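Long-range contacts in protein TASOR (Homo sapiens, PDB 6TL1), which serves in the HUSH complex, which maintains epigenetic silencing at H3K9me3-rich loci by promoting recruitment of SETDB1 and MORC2: residues 52-57 with 196-201; 68-73 with 131-136; 157-162 with 182-187. All coordinates share one frame; numbering follows the deposited sequence.

Overall arrangement
The three contacts lie within one domain, the pseudo-PARP domain of TASOR, with centres about 10 to 13 Å apart. Interaction 1 sets helix 45-60 against the start of strand 199-209. That strand neighbours strand 126-134, which interaction 2 pairs with the edge strand 71-77, one of the two outermost, so interactions 1 and 2 reach the same antiparallel sheet. Interaction 3 joins strands 159-162 and 181-184 in the second, mixed sheet. Along the chain, interactions 2 and 3 follow one another, both nested inside the loop closed by interaction 1. Glu-186 ties interaction 3 to Arg-197 and Lys-54, while Phe-184 packs on Ile-134 and Val-199, so the helix and both sheets meet here.

Interaction 1: 52-57 with 196-201; sequences TEKRRE and PRHVCP
Arg-197 reaches across to helix residues Glu-57, Lys-54 and Glu-53, crossing Glu-57 at about a right angle. Its NH1 donates to Glu-57 OE1 at 2.8 Å with an N-H...O angle of 154°, OE1 lying near the guanidinium plane. The two flat groups are nevertheless turned 67° apart, and OE1 is met from above the carboxylate plane. A second, weak bond runs from Arg-197 NH2 to Glu-57 OE2 at 3.4 Å. The aliphatic part of Lys-54 covers one guanidinium face: CB sits over its centre, and Lys-54 CD comes to 3.6 Å from Arg-197 NH1. Glu-53 lies alongside, its CG 4.0 Å from Arg-197 NH2. Lys-54 NZ and Arg-197 NH1 are only 4.2 Å apart, a like-charge approach probably eased by Glu-186 OE2, which forms salt bridges with both. On the helix, Glu-53 OE1 and Glu-57 OE2 are also close, a repulsion that the neighbouring guanidinium, bonded to Glu-57, probably offsets in part.

At His-198 the contact turns from charge to packing. This segment leads into strand 199-209 of the five-stranded antiparallel sheet in the pseudo-PARP domain, and helix 45-60 lies against that entry. Lys-54 has CG anti to its backbone N (chi1 173°), which directs CG to His-198 CB at 3.9 Å; further out, Lys-54 CE lies 4.0 Å from His-198 ND1. The imidazole NE2 is taken by Glu-158 O, consistent with a proton on NE2, whereas ND1 is buried with no polar partner in the model. Farther along, the Cys-200 side chain touches the same helix about one and two turns before Lys-54, at Phe-51 and Leu-47, and Pro-201 also packs on Leu-47.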
loop_
_atom_site.group_PDB
_atom_site.type_symbol
_atom_site.label_atom_id
_atom_site.label_comp_id
_atom_site.label_asym_id
_atom_site.label_seq_id
_atom_site.Cartn_x
_atom_site.Cartn_y
_atom_site.Cartn_z
ATOM N N THR A 52 4.302 15.583 -2.730
ATOM C CA THR A 52 3.680 16.794 -3.251
ATOM C C THR A 52 4.314 17.216 -4.569
ATOM O O THR A 52 3.609 17.593 -5.512
ATOM C CB THR A 52 3.810 17.923 -2.231
ATOM O OG1 THR A 52 2.925 17.691 -1.129
ATOM C CG2 THR A 52 3.513 19.272 -2.876
ATOM N N GLU A 53 5.643 17.139 -4.659
ATOM C CA GLU A 53 6.320 17.456 -5.912
ATOM C C GLU A 53 5.864 16.521 -7.029
ATOM O O GLU A 53 5.563 16.968 -8.143
ATOM C CB GLU A 53 7.833 17.360 -5.705
ATOM C CG GLU A 53 8.679 17.492 -6.955
ATOM C CD GLU A 53 8.490 18.813 -7.672
ATOM O OE1 GLU A 53 8.461 18.806 -8.921
ATOM O OE2 GLU A 53 8.360 19.854 -6.992
ATOM N N LYS A 54 5.781 15.222 -6.740
ATOM C CA LYS A 54 5.362 14.257 -7.754
ATOM C C LYS A 54 3.946 14.538 -8.224
ATOM O O LYS A 54 3.659 14.485 -9.423
ATOM C CB LYS A 54 5.453 12.833 -7.198
ATOM C CG LYS A 54 4.871 11.753 -8.115
ATOM C CD LYS A 54 5.740 11.590 -9.360
ATOM C CE LYS A 54 5.221 10.444 -10.237
ATOM N NZ LYS A 54 6.032 10.248 -11.480
ATOM N N ARG A 55 3.054 14.892 -7.299
ATOM C CA ARG A 55 1.690 15.204 -7.705
ATOM C C ARG A 55 1.640 16.383 -8.661
ATOM O O ARG A 55 0.842 16.385 -9.601
ATOM C CB ARG A 55 0.794 15.487 -6.499
ATOM C CG ARG A 55 -0.644 15.585 -6.960
ATOM C CD ARG A 55 -1.484 16.487 -6.127
ATOM N NE ARG A 55 -1.733 15.916 -4.815
ATOM C CZ ARG A 55 -1.298 16.447 -3.677
ATOM N NH1 ARG A 55 -0.594 17.573 -3.688
ATOM N NH2 ARG A 55 -1.579 15.856 -2.523
ATOM N N ARG A 56 2.458 17.416 -8.431
ATOM C CA ARG A 56 2.404 18.540 -9.354
ATOM C C ARG A 56 3.045 18.191 -10.692
ATOM O O ARG A 56 2.655 18.744 -11.728
ATOM C CB ARG A 56 3.064 19.781 -8.749
ATOM C CG ARG A 56 2.350 20.339 -7.513
ATOM C CD ARG A 56 2.987 21.637 -7.076
ATOM N NE ARG A 56 2.450 22.741 -7.848
ATOM C CZ ARG A 56 2.844 23.997 -7.716
ATOM N NH1 ARG A 56 2.290 24.944 -8.458
ATOM N NH2 ARG A 56 3.795 24.303 -6.841
ATOM N N GLU A 57 4.030 17.293 -10.707
ATOM C CA GLU A 57 4.568 16.861 -11.998
ATOM C C GLU A 57 3.549 16.029 -12.761
ATOM O O GLU A 57 3.463 16.122 -13.988
ATOM C CB GLU A 57 5.870 16.073 -11.833
ATOM C CG GLU A 57 6.865 16.642 -10.861
ATOM C CD GLU A 57 8.188 15.900 -10.891
ATOM O OE1 GLU A 57 8.230 14.777 -11.441
ATOM O OE2 GLU A 57 9.188 16.439 -10.364
ATOM N N PRO A 196 9.627 4.905 -5.386
ATOM C CA PRO A 196 8.610 5.714 -6.069
ATOM C C PRO A 196 8.101 6.789 -5.133
ATOM O O PRO A 196 7.878 6.534 -3.950
ATOM C CB PRO A 196 7.508 4.696 -6.401
ATOM C CG PRO A 196 8.193 3.358 -6.358
ATOM C CD PRO A 196 9.212 3.500 -5.253
ATOM N N ARG A 197 7.933 8.001 -5.659
ATOM C CA ARG A 197 7.579 9.124 -4.799
ATOM C C ARG A 197 6.079 9.329 -4.619
ATOM O O ARG A 197 5.686 10.099 -3.726
ATOM C CB ARG A 197 8.190 10.437 -5.307
ATOM C CG ARG A 197 9.671 10.409 -5.691
ATOM C CD ARG A 197 10.047 11.688 -6.457
ATOM N NE ARG A 197 9.583 11.661 -7.828
ATOM C CZ ARG A 197 9.547 12.729 -8.616
ATOM N NH1 ARG A 197 9.115 12.623 -9.865
ATOM N NH2 ARG A 197 9.881 13.920 -8.141
ATOM N N HIS A 198 5.235 8.651 -5.403
ATOM C CA HIS A 198 3.790 8.752 -5.230
ATOM C C HIS A 198 3.254 7.721 -4.234
ATOM O O HIS A 198 2.057 7.427 -4.225
ATOM C CB HIS A 198 3.072 8.673 -6.589
ATOM C CG HIS A 198 3.506 7.543 -7.472
ATOM N ND1 HIS A 198 4.827 7.292 -7.784
ATOM C CD2 HIS A 198 2.780 6.629 -8.165
ATOM C CE1 HIS A 198 4.899 6.253 -8.596
ATOM N NE2 HIS A 198 3.671 5.826 -8.839
ATOM N N VAL A 199 4.129 7.211 -3.377
ATOM C CA VAL A 199 3.819 6.381 -2.225
ATOM C C VAL A 199 4.459 7.041 -1.014
ATOM O O VAL A 199 5.661 7.329 -1.030
ATOM C CB VAL A 199 4.362 4.953 -2.406
ATOM C CG1 VAL A 199 4.255 4.183 -1.118
ATOM C CG2 VAL A 199 3.627 4.245 -3.569
ATOM N N CYS A 200 3.658 7.312 0.023
ATOM C CA CYS A 200 4.164 8.031 1.194
ATOM C C CYS A 200 3.553 7.478 2.477
ATOM O O CYS A 200 2.318 7.391 2.582
ATOM C CB CYS A 200 3.861 9.529 1.067
ATOM S SG CYS A 200 4.623 10.542 2.346
ATOM N N PRO A 201 4.363 7.093 3.461
ATOM C CA PRO A 201 3.802 6.617 4.734
ATOM C C PRO A 201 3.005 7.712 5.432
ATOM O O PRO A 201 3.435 8.868 5.518
ATOM C CB PRO A 201 5.035 6.210 5.542
ATOM C CG PRO A 201 6.134 7.018 4.974
ATOM C CD PRO A 201 5.831 7.180 3.506
#

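Interaction 2: 68-73 with 131-136; sequences LSESYA and IFKIMK
Ser-71 and Ile-134 bond in both directions: Ser-71 N donates to Ile-134 O at 2.9 Å, and Ile-134 N to Ser-71 O at 2.8 Å. Two residues on, Ala-73 and Phe-132 repeat the exchange, with Ala-73 N to Phe-132 O at 3.0 Å and Phe-132 N to Ala-73 O at 2.8 Å. Between these hydrogen-bonded pairs sits the non-hydrogen-bonded pair Tyr-72 and Lys-133, the usual pattern of an antiparallel ladder. Lys-133 uses its own backbone on the other neighbour, Cys-200 of strand 199-209, so strand 126-134 is held from two directions while strand 71-77 ends the sheet.

Ser-71 O and Phe-132 O each take a further CA-H, from Lys-133 and Tyr-72 respectively. Where the ladder runs out, one water bridges the segments: it donates to Ser-69 O, accepts from Lys-136 N and bonds Ser-71 OG at 2.8 Å. Ser-71 OG lies between backbone N and carbonyl carbon (chi1 54°), near Ile-134 CG1, and also receives a weak bond from Lys-136 NZ. Glu-70 and Lys-133 run side by side, their charged ends 4.3 Å apart at OE2 and NZ, beyond a salt bridge; Glu-70 OE2 pairs with Arg-55, modelled too close for its geometry to be trusted.

Ala-73 CB meets Ile-134 CD1 at 3.8 Å on the face covered by Tyr-182, while Ile-131 CG2 touches Tyr-72 CD1 on the other, where helix 12-22 packs. Backbone bonding thus fixes the strand pairing, and the water links the segments beyond the last paired residues.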
loop_
_atom_site.group_PDB
_atom_site.type_symbol
_atom_site.label_atom_id
_atom_site.label_comp_id
_atom_site.label_asym_id
_atom_site.label_seq_id
_atom_site.Cartn_x
_atom_site.Cartn_y
_atom_site.Cartn_z
ATOM N N LEU A 68 -5.185 12.440 -10.045
ATOM C CA LEU A 68 -4.360 13.078 -9.032
ATOM C C LEU A 68 -4.851 12.788 -7.619
ATOM O O LEU A 68 -4.209 13.215 -6.652
ATOM C CB LEU A 68 -4.353 14.587 -9.278
ATOM C CG LEU A 68 -3.672 15.003 -10.582
ATOM C CD1 LEU A 68 -3.864 16.482 -10.806
ATOM C CD2 LEU A 68 -2.199 14.635 -10.554
ATOM N N SER A 69 -5.968 12.072 -7.491
ATOM C CA SER A 69 -6.584 11.813 -6.198
ATOM C C SER A 69 -5.672 10.991 -5.291
ATOM O O SER A 69 -4.947 10.100 -5.746
ATOM C CB SER A 69 -7.919 11.090 -6.405
ATOM O OG SER A 69 -8.670 11.039 -5.209
ATOM N N GLU A 70 -5.717 11.300 -3.995
ATOM C CA GLU A 70 -5.066 10.529 -2.938
ATOM C C GLU A 70 -5.954 9.384 -2.463
ATOM O O GLU A 70 -7.158 9.557 -2.284
ATOM C CB GLU A 70 -4.713 11.429 -1.754
ATOM C CG GLU A 70 -3.653 12.465 -2.066
ATOM C CD GLU A 70 -3.339 13.355 -0.877
ATOM O OE1 GLU A 70 -3.836 13.066 0.234
ATOM O OE2 GLU A 70 -2.604 14.351 -1.060
ATOM N N SER A 71 -5.360 8.213 -2.267
ATOM C CA SER A 71 -6.051 7.095 -1.623
ATOM C C SER A 71 -5.062 6.408 -0.684
ATOM O O SER A 71 -3.954 6.903 -0.451
ATOM C CB SER A 71 -6.679 6.148 -2.660
ATOM O OG SER A 71 -5.722 5.707 -3.588
ATOM N N TYR A 72 -5.484 5.300 -0.075
ATOM C CA TYR A 72 -4.667 4.630 0.927
ATOM C C TYR A 72 -4.438 3.171 0.553
ATOM O O TYR A 72 -5.289 2.528 -0.065
ATOM C CB TYR A 72 -5.350 4.696 2.309
ATOM C CG TYR A 72 -5.542 6.103 2.820
ATOM C CD1 TYR A 72 -4.460 6.831 3.318
ATOM C CD2 TYR A 72 -6.790 6.713 2.812
ATOM C CE1 TYR A 72 -4.618 8.117 3.804
ATOM C CE2 TYR A 72 -6.957 8.015 3.311
ATOM C CZ TYR A 72 -5.849 8.707 3.790
ATOM O OH TYR A 72 -5.953 9.996 4.273
ATOM N N ALA A 73 -3.261 2.662 0.916
ATOM C CA ALA A 73 -2.919 1.253 0.769
ATOM C C ALA A 73 -2.080 0.836 1.968
ATOM O O ALA A 73 -1.600 1.679 2.736
ATOM C CB ALA A 73 -2.163 0.979 -0.538
ATOM N N ILE A 131 0.074 2.437 6.960
ATOM C CA ILE A 131 -0.886 2.985 6.017
ATOM C C ILE A 131 -0.153 4.012 5.168
ATOM O O ILE A 131 0.389 4.995 5.694
ATOM C CB ILE A 131 -2.085 3.622 6.735
ATOM C CG1 ILE A 131 -2.848 2.572 7.563
ATOM C CG2 ILE A 131 -2.971 4.373 5.735
ATOM C CD1 ILE A 131 -4.015 3.149 8.360
ATOM N N PHE A 132 -0.130 3.778 3.859
ATOM C CA PHE A 132 0.477 4.697 2.906
ATOM C C PHE A 132 -0.599 5.507 2.218
ATOM O O PHE A 132 -1.642 4.967 1.838
ATOM C CB PHE A 132 1.273 3.947 1.835
ATOM C CG PHE A 132 2.458 3.224 2.364
ATOM C CD1 PHE A 132 2.348 1.919 2.801
ATOM C CD2 PHE A 132 3.693 3.857 2.434
ATOM C CE1 PHE A 132 3.458 1.246 3.289
ATOM C CE2 PHE A 132 4.798 3.201 2.931
ATOM C CZ PHE A 132 4.679 1.889 3.368
ATOM N N LYS A 133 -0.330 6.790 2.012
ATOM C CA LYS A 133 -1.113 7.518 1.035
ATOM C C LYS A 133 -0.446 7.314 -0.320
ATOM O O LYS A 133 0.781 7.226 -0.419
ATOM C CB LYS A 133 -1.243 9.004 1.376
ATOM C CG LYS A 133 0.011 9.838 1.279
ATOM C CD LYS A 133 -0.354 11.318 1.470
ATOM C CE LYS A 133 0.870 12.237 1.517
ATOM N NZ LYS A 133 0.464 13.638 1.878
ATOM N N ILE A 134 -1.269 7.158 -1.354
ATOM C CA ILE A 134 -0.797 6.831 -2.690
ATOM C C ILE A 134 -1.579 7.664 -3.684
ATOM O O ILE A 134 -2.666 8.167 -3.391
ATOM C CB ILE A 134 -0.957 5.331 -3.039
ATOM C CG1 ILE A 134 -2.435 4.931 -2.891
ATOM C CG2 ILE A 134 -0.055 4.497 -2.160
ATOM C CD1 ILE A 134 -2.750 3.491 -3.277
ATOM N N MET A 135 -1.001 7.797 -4.872
ATOM C CA MET A 135 -1.715 8.260 -6.055
ATOM C C MET A 135 -1.621 7.165 -7.094
ATOM O O MET A 135 -0.536 6.898 -7.632
ATOM C CB MET A 135 -1.124 9.565 -6.572
ATOM C CG MET A 135 -1.335 10.722 -5.616
ATOM S SD MET A 135 -0.680 12.248 -6.303
ATOM C CE MET A 135 1.053 11.929 -6.036
ATOM N N LYS A 136 -2.751 6.512 -7.365
ATOM C CA LYS A 136 -2.720 5.477 -8.374
ATOM C C LYS A 136 -2.512 6.076 -9.752
ATOM O O LYS A 136 -2.009 5.390 -10.642
ATOM C CB LYS A 136 -3.999 4.633 -8.339
ATOM C CG LYS A 136 -4.271 3.952 -7.009
ATOM C CD LYS A 136 -5.258 2.803 -7.191
ATOM C CE LYS A 136 -6.705 3.244 -7.099
ATOM N NZ LYS A 136 -7.030 3.860 -5.783
HETATM O O HOH W 1 -5.124 7.305 -5.855
#

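Interaction 3: 157-162 with 182-187; sequences HECHVS and YYFYEY
His-160 and Tyr-183 are joined by two backbone bonds, His-160 N to Tyr-183 O at 2.8 Å and Tyr-183 N to His-160 O at 3.0 Å, forming the hydrogen-bonded pair of an antiparallel ladder in the mixed sheet. Beyond the ladder a water donates to both His-157 O and Tyr-185 O, bridging the two segments beyond the paired residues. The His-160 and Tyr-183 rings lie side by side: His-160 ND1 lies 3.6 Å from Tyr-183 CD2, the planes oblique at 39°. Tyr-185 turns an edge to the imidazole face in a T-shaped arrangement (planes at 72°), with CE2 3.6 Å from His-160 CD2.

On the other side of the sheet Cys-159 CB rests over the Phe-184 ring face, offset toward the rim, 4.0 Å from its centroid. Val-161 CG1 meets the Tyr-182 ring at its edge, 3.4 Å from CD1.

The polar ends of the buried rings are satisfied nearby: Leu-100 O takes His-160 ND1, Thr-154 OG1 bonds NE2, Thr-154 O the Tyr-185 hydroxyl and Ser-102 O the Tyr-183 hydroxyl. An imidazole bonded at both nitrogens and packed against two tyrosines is probably held against rotation; with a carbonyl oxygen at ND1, that nitrogen probably carries a proton.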
loop_
_atom_site.group_PDB
_atom_site.type_symbol
_atom_site.label_atom_id
_atom_site.label_comp_id
_atom_site.label_asym_id
_atom_site.label_seq_id
_atom_site.Cartn_x
_atom_site.Cartn_y
_atom_site.Cartn_z
ATOM N N HIS A 157 2.740 5.377 -16.808
ATOM C CA HIS A 157 1.671 4.949 -15.924
ATOM C C HIS A 157 2.230 4.940 -14.514
ATOM O O HIS A 157 3.441 4.814 -14.321
ATOM C CB HIS A 157 1.122 3.556 -16.303
ATOM C CG HIS A 157 0.454 3.517 -17.649
ATOM N ND1 HIS A 157 1.158 3.605 -18.831
ATOM C CD2 HIS A 157 -0.853 3.417 -17.996
ATOM C CE1 HIS A 157 0.316 3.554 -19.849
ATOM N NE2 HIS A 157 -0.911 3.440 -19.371
ATOM N N GLU A 158 1.356 5.106 -13.523
ATOM C CA GLU A 158 1.863 5.204 -12.161
ATOM C C GLU A 158 1.951 3.873 -11.440
ATOM O O GLU A 158 2.764 3.748 -10.513
ATOM C CB GLU A 158 1.011 6.179 -11.341
ATOM C CG GLU A 158 1.370 7.653 -11.582
ATOM C CD GLU A 158 1.274 8.068 -13.046
ATOM O OE1 GLU A 158 0.131 8.272 -13.516
ATOM O OE2 GLU A 158 2.320 8.142 -13.726
ATOM N N CYS A 159 1.153 2.873 -11.825
ATOM C CA CYS A 159 1.177 1.606 -11.106
ATOM C C CYS A 159 0.589 0.524 -12.002
ATOM O O CYS A 159 -0.046 0.809 -13.018
ATOM C CB CYS A 159 0.401 1.643 -9.783
ATOM S SG CYS A 159 -1.380 1.966 -9.997
ATOM N N HIS A 160 0.846 -0.724 -11.633
ATOM C CA HIS A 160 0.121 -1.861 -12.183
ATOM C C HIS A 160 -0.903 -2.349 -11.173
ATOM O O HIS A 160 -0.668 -2.288 -9.963
ATOM C CB HIS A 160 1.069 -3.014 -12.511
ATOM C CG HIS A 160 1.992 -2.740 -13.661
ATOM N ND1 HIS A 160 2.969 -3.631 -14.055
ATOM C CD2 HIS A 160 2.083 -1.685 -14.506
ATOM C CE1 HIS A 160 3.612 -3.144 -15.102
ATOM N NE2 HIS A 160 3.099 -1.960 -15.391
ATOM N N VAL A 161 -2.031 -2.869 -11.678
ATOM C CA VAL A 161 -3.015 -3.574 -10.864
ATOM C C VAL A 161 -3.476 -4.784 -11.666
ATOM O O VAL A 161 -3.281 -4.858 -12.880
ATOM C CB VAL A 161 -4.248 -2.720 -10.461
ATOM C CG1 VAL A 161 -3.818 -1.436 -9.771
ATOM C CG2 VAL A 161 -5.133 -2.430 -11.670
ATOM N N SER A 162 -4.070 -5.753 -10.967
ATOM C CA SER A 162 -4.582 -6.947 -11.637
ATOM C C SER A 162 -5.877 -6.622 -12.358
ATOM O O SER A 162 -6.823 -6.120 -11.749
ATOM C CB SER A 162 -4.804 -8.078 -10.642
ATOM O OG SER A 162 -3.549 -8.529 -10.156
ATOM N N TYR A 182 -1.330 -3.490 -5.317
ATOM C CA TYR A 182 -0.919 -2.365 -6.142
ATOM C C TYR A 182 0.588 -2.468 -6.352
ATOM O O TYR A 182 1.321 -2.822 -5.427
ATOM C CB TYR A 182 -1.248 -1.035 -5.467
ATOM C CG TYR A 182 -2.722 -0.709 -5.333
ATOM C CD1 TYR A 182 -3.599 -0.905 -6.384
ATOM C CD2 TYR A 182 -3.232 -0.200 -4.141
ATOM C CE1 TYR A 182 -4.947 -0.612 -6.262
ATOM C CE2 TYR A 182 -4.585 0.111 -4.010
ATOM C CZ TYR A 182 -5.435 -0.106 -5.073
ATOM O OH TYR A 182 -6.774 0.187 -4.963
ATOM N N TYR A 183 1.056 -2.145 -7.551
ATOM C CA TYR A 183 2.480 -2.215 -7.894
ATOM C C TYR A 183 2.925 -0.844 -8.384
ATOM O O TYR A 183 2.618 -0.461 -9.514
ATOM C CB TYR A 183 2.710 -3.292 -8.942
ATOM C CG TYR A 183 4.127 -3.461 -9.462
ATOM C CD1 TYR A 183 5.111 -4.038 -8.677
ATOM C CD2 TYR A 183 4.453 -3.108 -10.765
ATOM C CE1 TYR A 183 6.400 -4.253 -9.178
ATOM C CE2 TYR A 183 5.744 -3.303 -11.275
ATOM C CZ TYR A 183 6.702 -3.874 -10.474
ATOM O OH TYR A 183 7.967 -4.072 -10.967
ATOM N N PHE A 184 3.615 -0.101 -7.521
ATOM C CA PHE A 184 4.033 1.265 -7.792
ATOM C C PHE A 184 5.488 1.309 -8.246
ATOM O O PHE A 184 6.345 0.604 -7.712
ATOM C CB PHE A 184 3.846 2.132 -6.550
ATOM C CG PHE A 184 2.412 2.419 -6.240
ATOM C CD1 PHE A 184 1.767 3.498 -6.822
ATOM C CD2 PHE A 184 1.703 1.601 -5.378
ATOM C CE1 PHE A 184 0.433 3.760 -6.547
ATOM C CE2 PHE A 184 0.373 1.864 -5.091
ATOM C CZ PHE A 184 -0.261 2.941 -5.690
ATOM N N TYR A 185 5.766 2.150 -9.227
ATOM C CA TYR A 185 7.118 2.267 -9.739
ATOM C C TYR A 185 7.267 3.663 -10.308
ATOM O O TYR A 185 6.283 4.381 -10.519
ATOM C CB TYR A 185 7.401 1.211 -10.809
ATOM C CG TYR A 185 6.373 1.288 -11.899
ATOM C CD1 TYR A 185 6.528 2.164 -12.968
ATOM C CD2 TYR A 185 5.231 0.500 -11.854
ATOM C CE1 TYR A 185 5.575 2.251 -13.957
ATOM C CE2 TYR A 185 4.278 0.567 -12.849
ATOM C CZ TYR A 185 4.451 1.440 -13.896
ATOM O OH TYR A 185 3.497 1.521 -14.881
ATOM N N GLU A 186 8.508 4.029 -10.599
ATOM C CA GLU A 186 8.756 5.330 -11.195
ATOM C C GLU A 186 10.064 5.271 -11.959
ATOM O O GLU A 186 11.093 4.872 -11.404
ATOM C CB GLU A 186 8.795 6.427 -10.128
ATOM C CG GLU A 186 8.878 7.815 -10.698
ATOM C CD GLU A 186 8.680 8.910 -9.659
ATOM O OE1 GLU A 186 8.808 8.640 -8.446
ATOM O OE2 GLU A 186 8.418 10.055 -10.072
ATOM N N TYR A 187 10.024 5.662 -13.227
ATOM C CA TYR A 187 11.247 5.755 -13.990
ATOM C C TYR A 187 11.915 7.085 -13.670
ATOM O O TYR A 187 11.261 8.134 -13.660
ATOM C CB TYR A 187 10.954 5.655 -15.486
ATOM C CG TYR A 187 10.696 4.245 -15.971
ATOM C CD1 TYR A 187 11.745 3.409 -16.327
ATOM C CD2 TYR A 187 9.396 3.754 -16.082
ATOM C CE1 TYR A 187 11.512 2.120 -16.784
ATOM C CE2 TYR A 187 9.150 2.462 -16.542
ATOM C CZ TYR A 187 10.212 1.651 -16.885
ATOM O OH TYR A 187 9.990 0.370 -17.331
HETATM O O HOH W 2 5.540 5.395 -12.756
#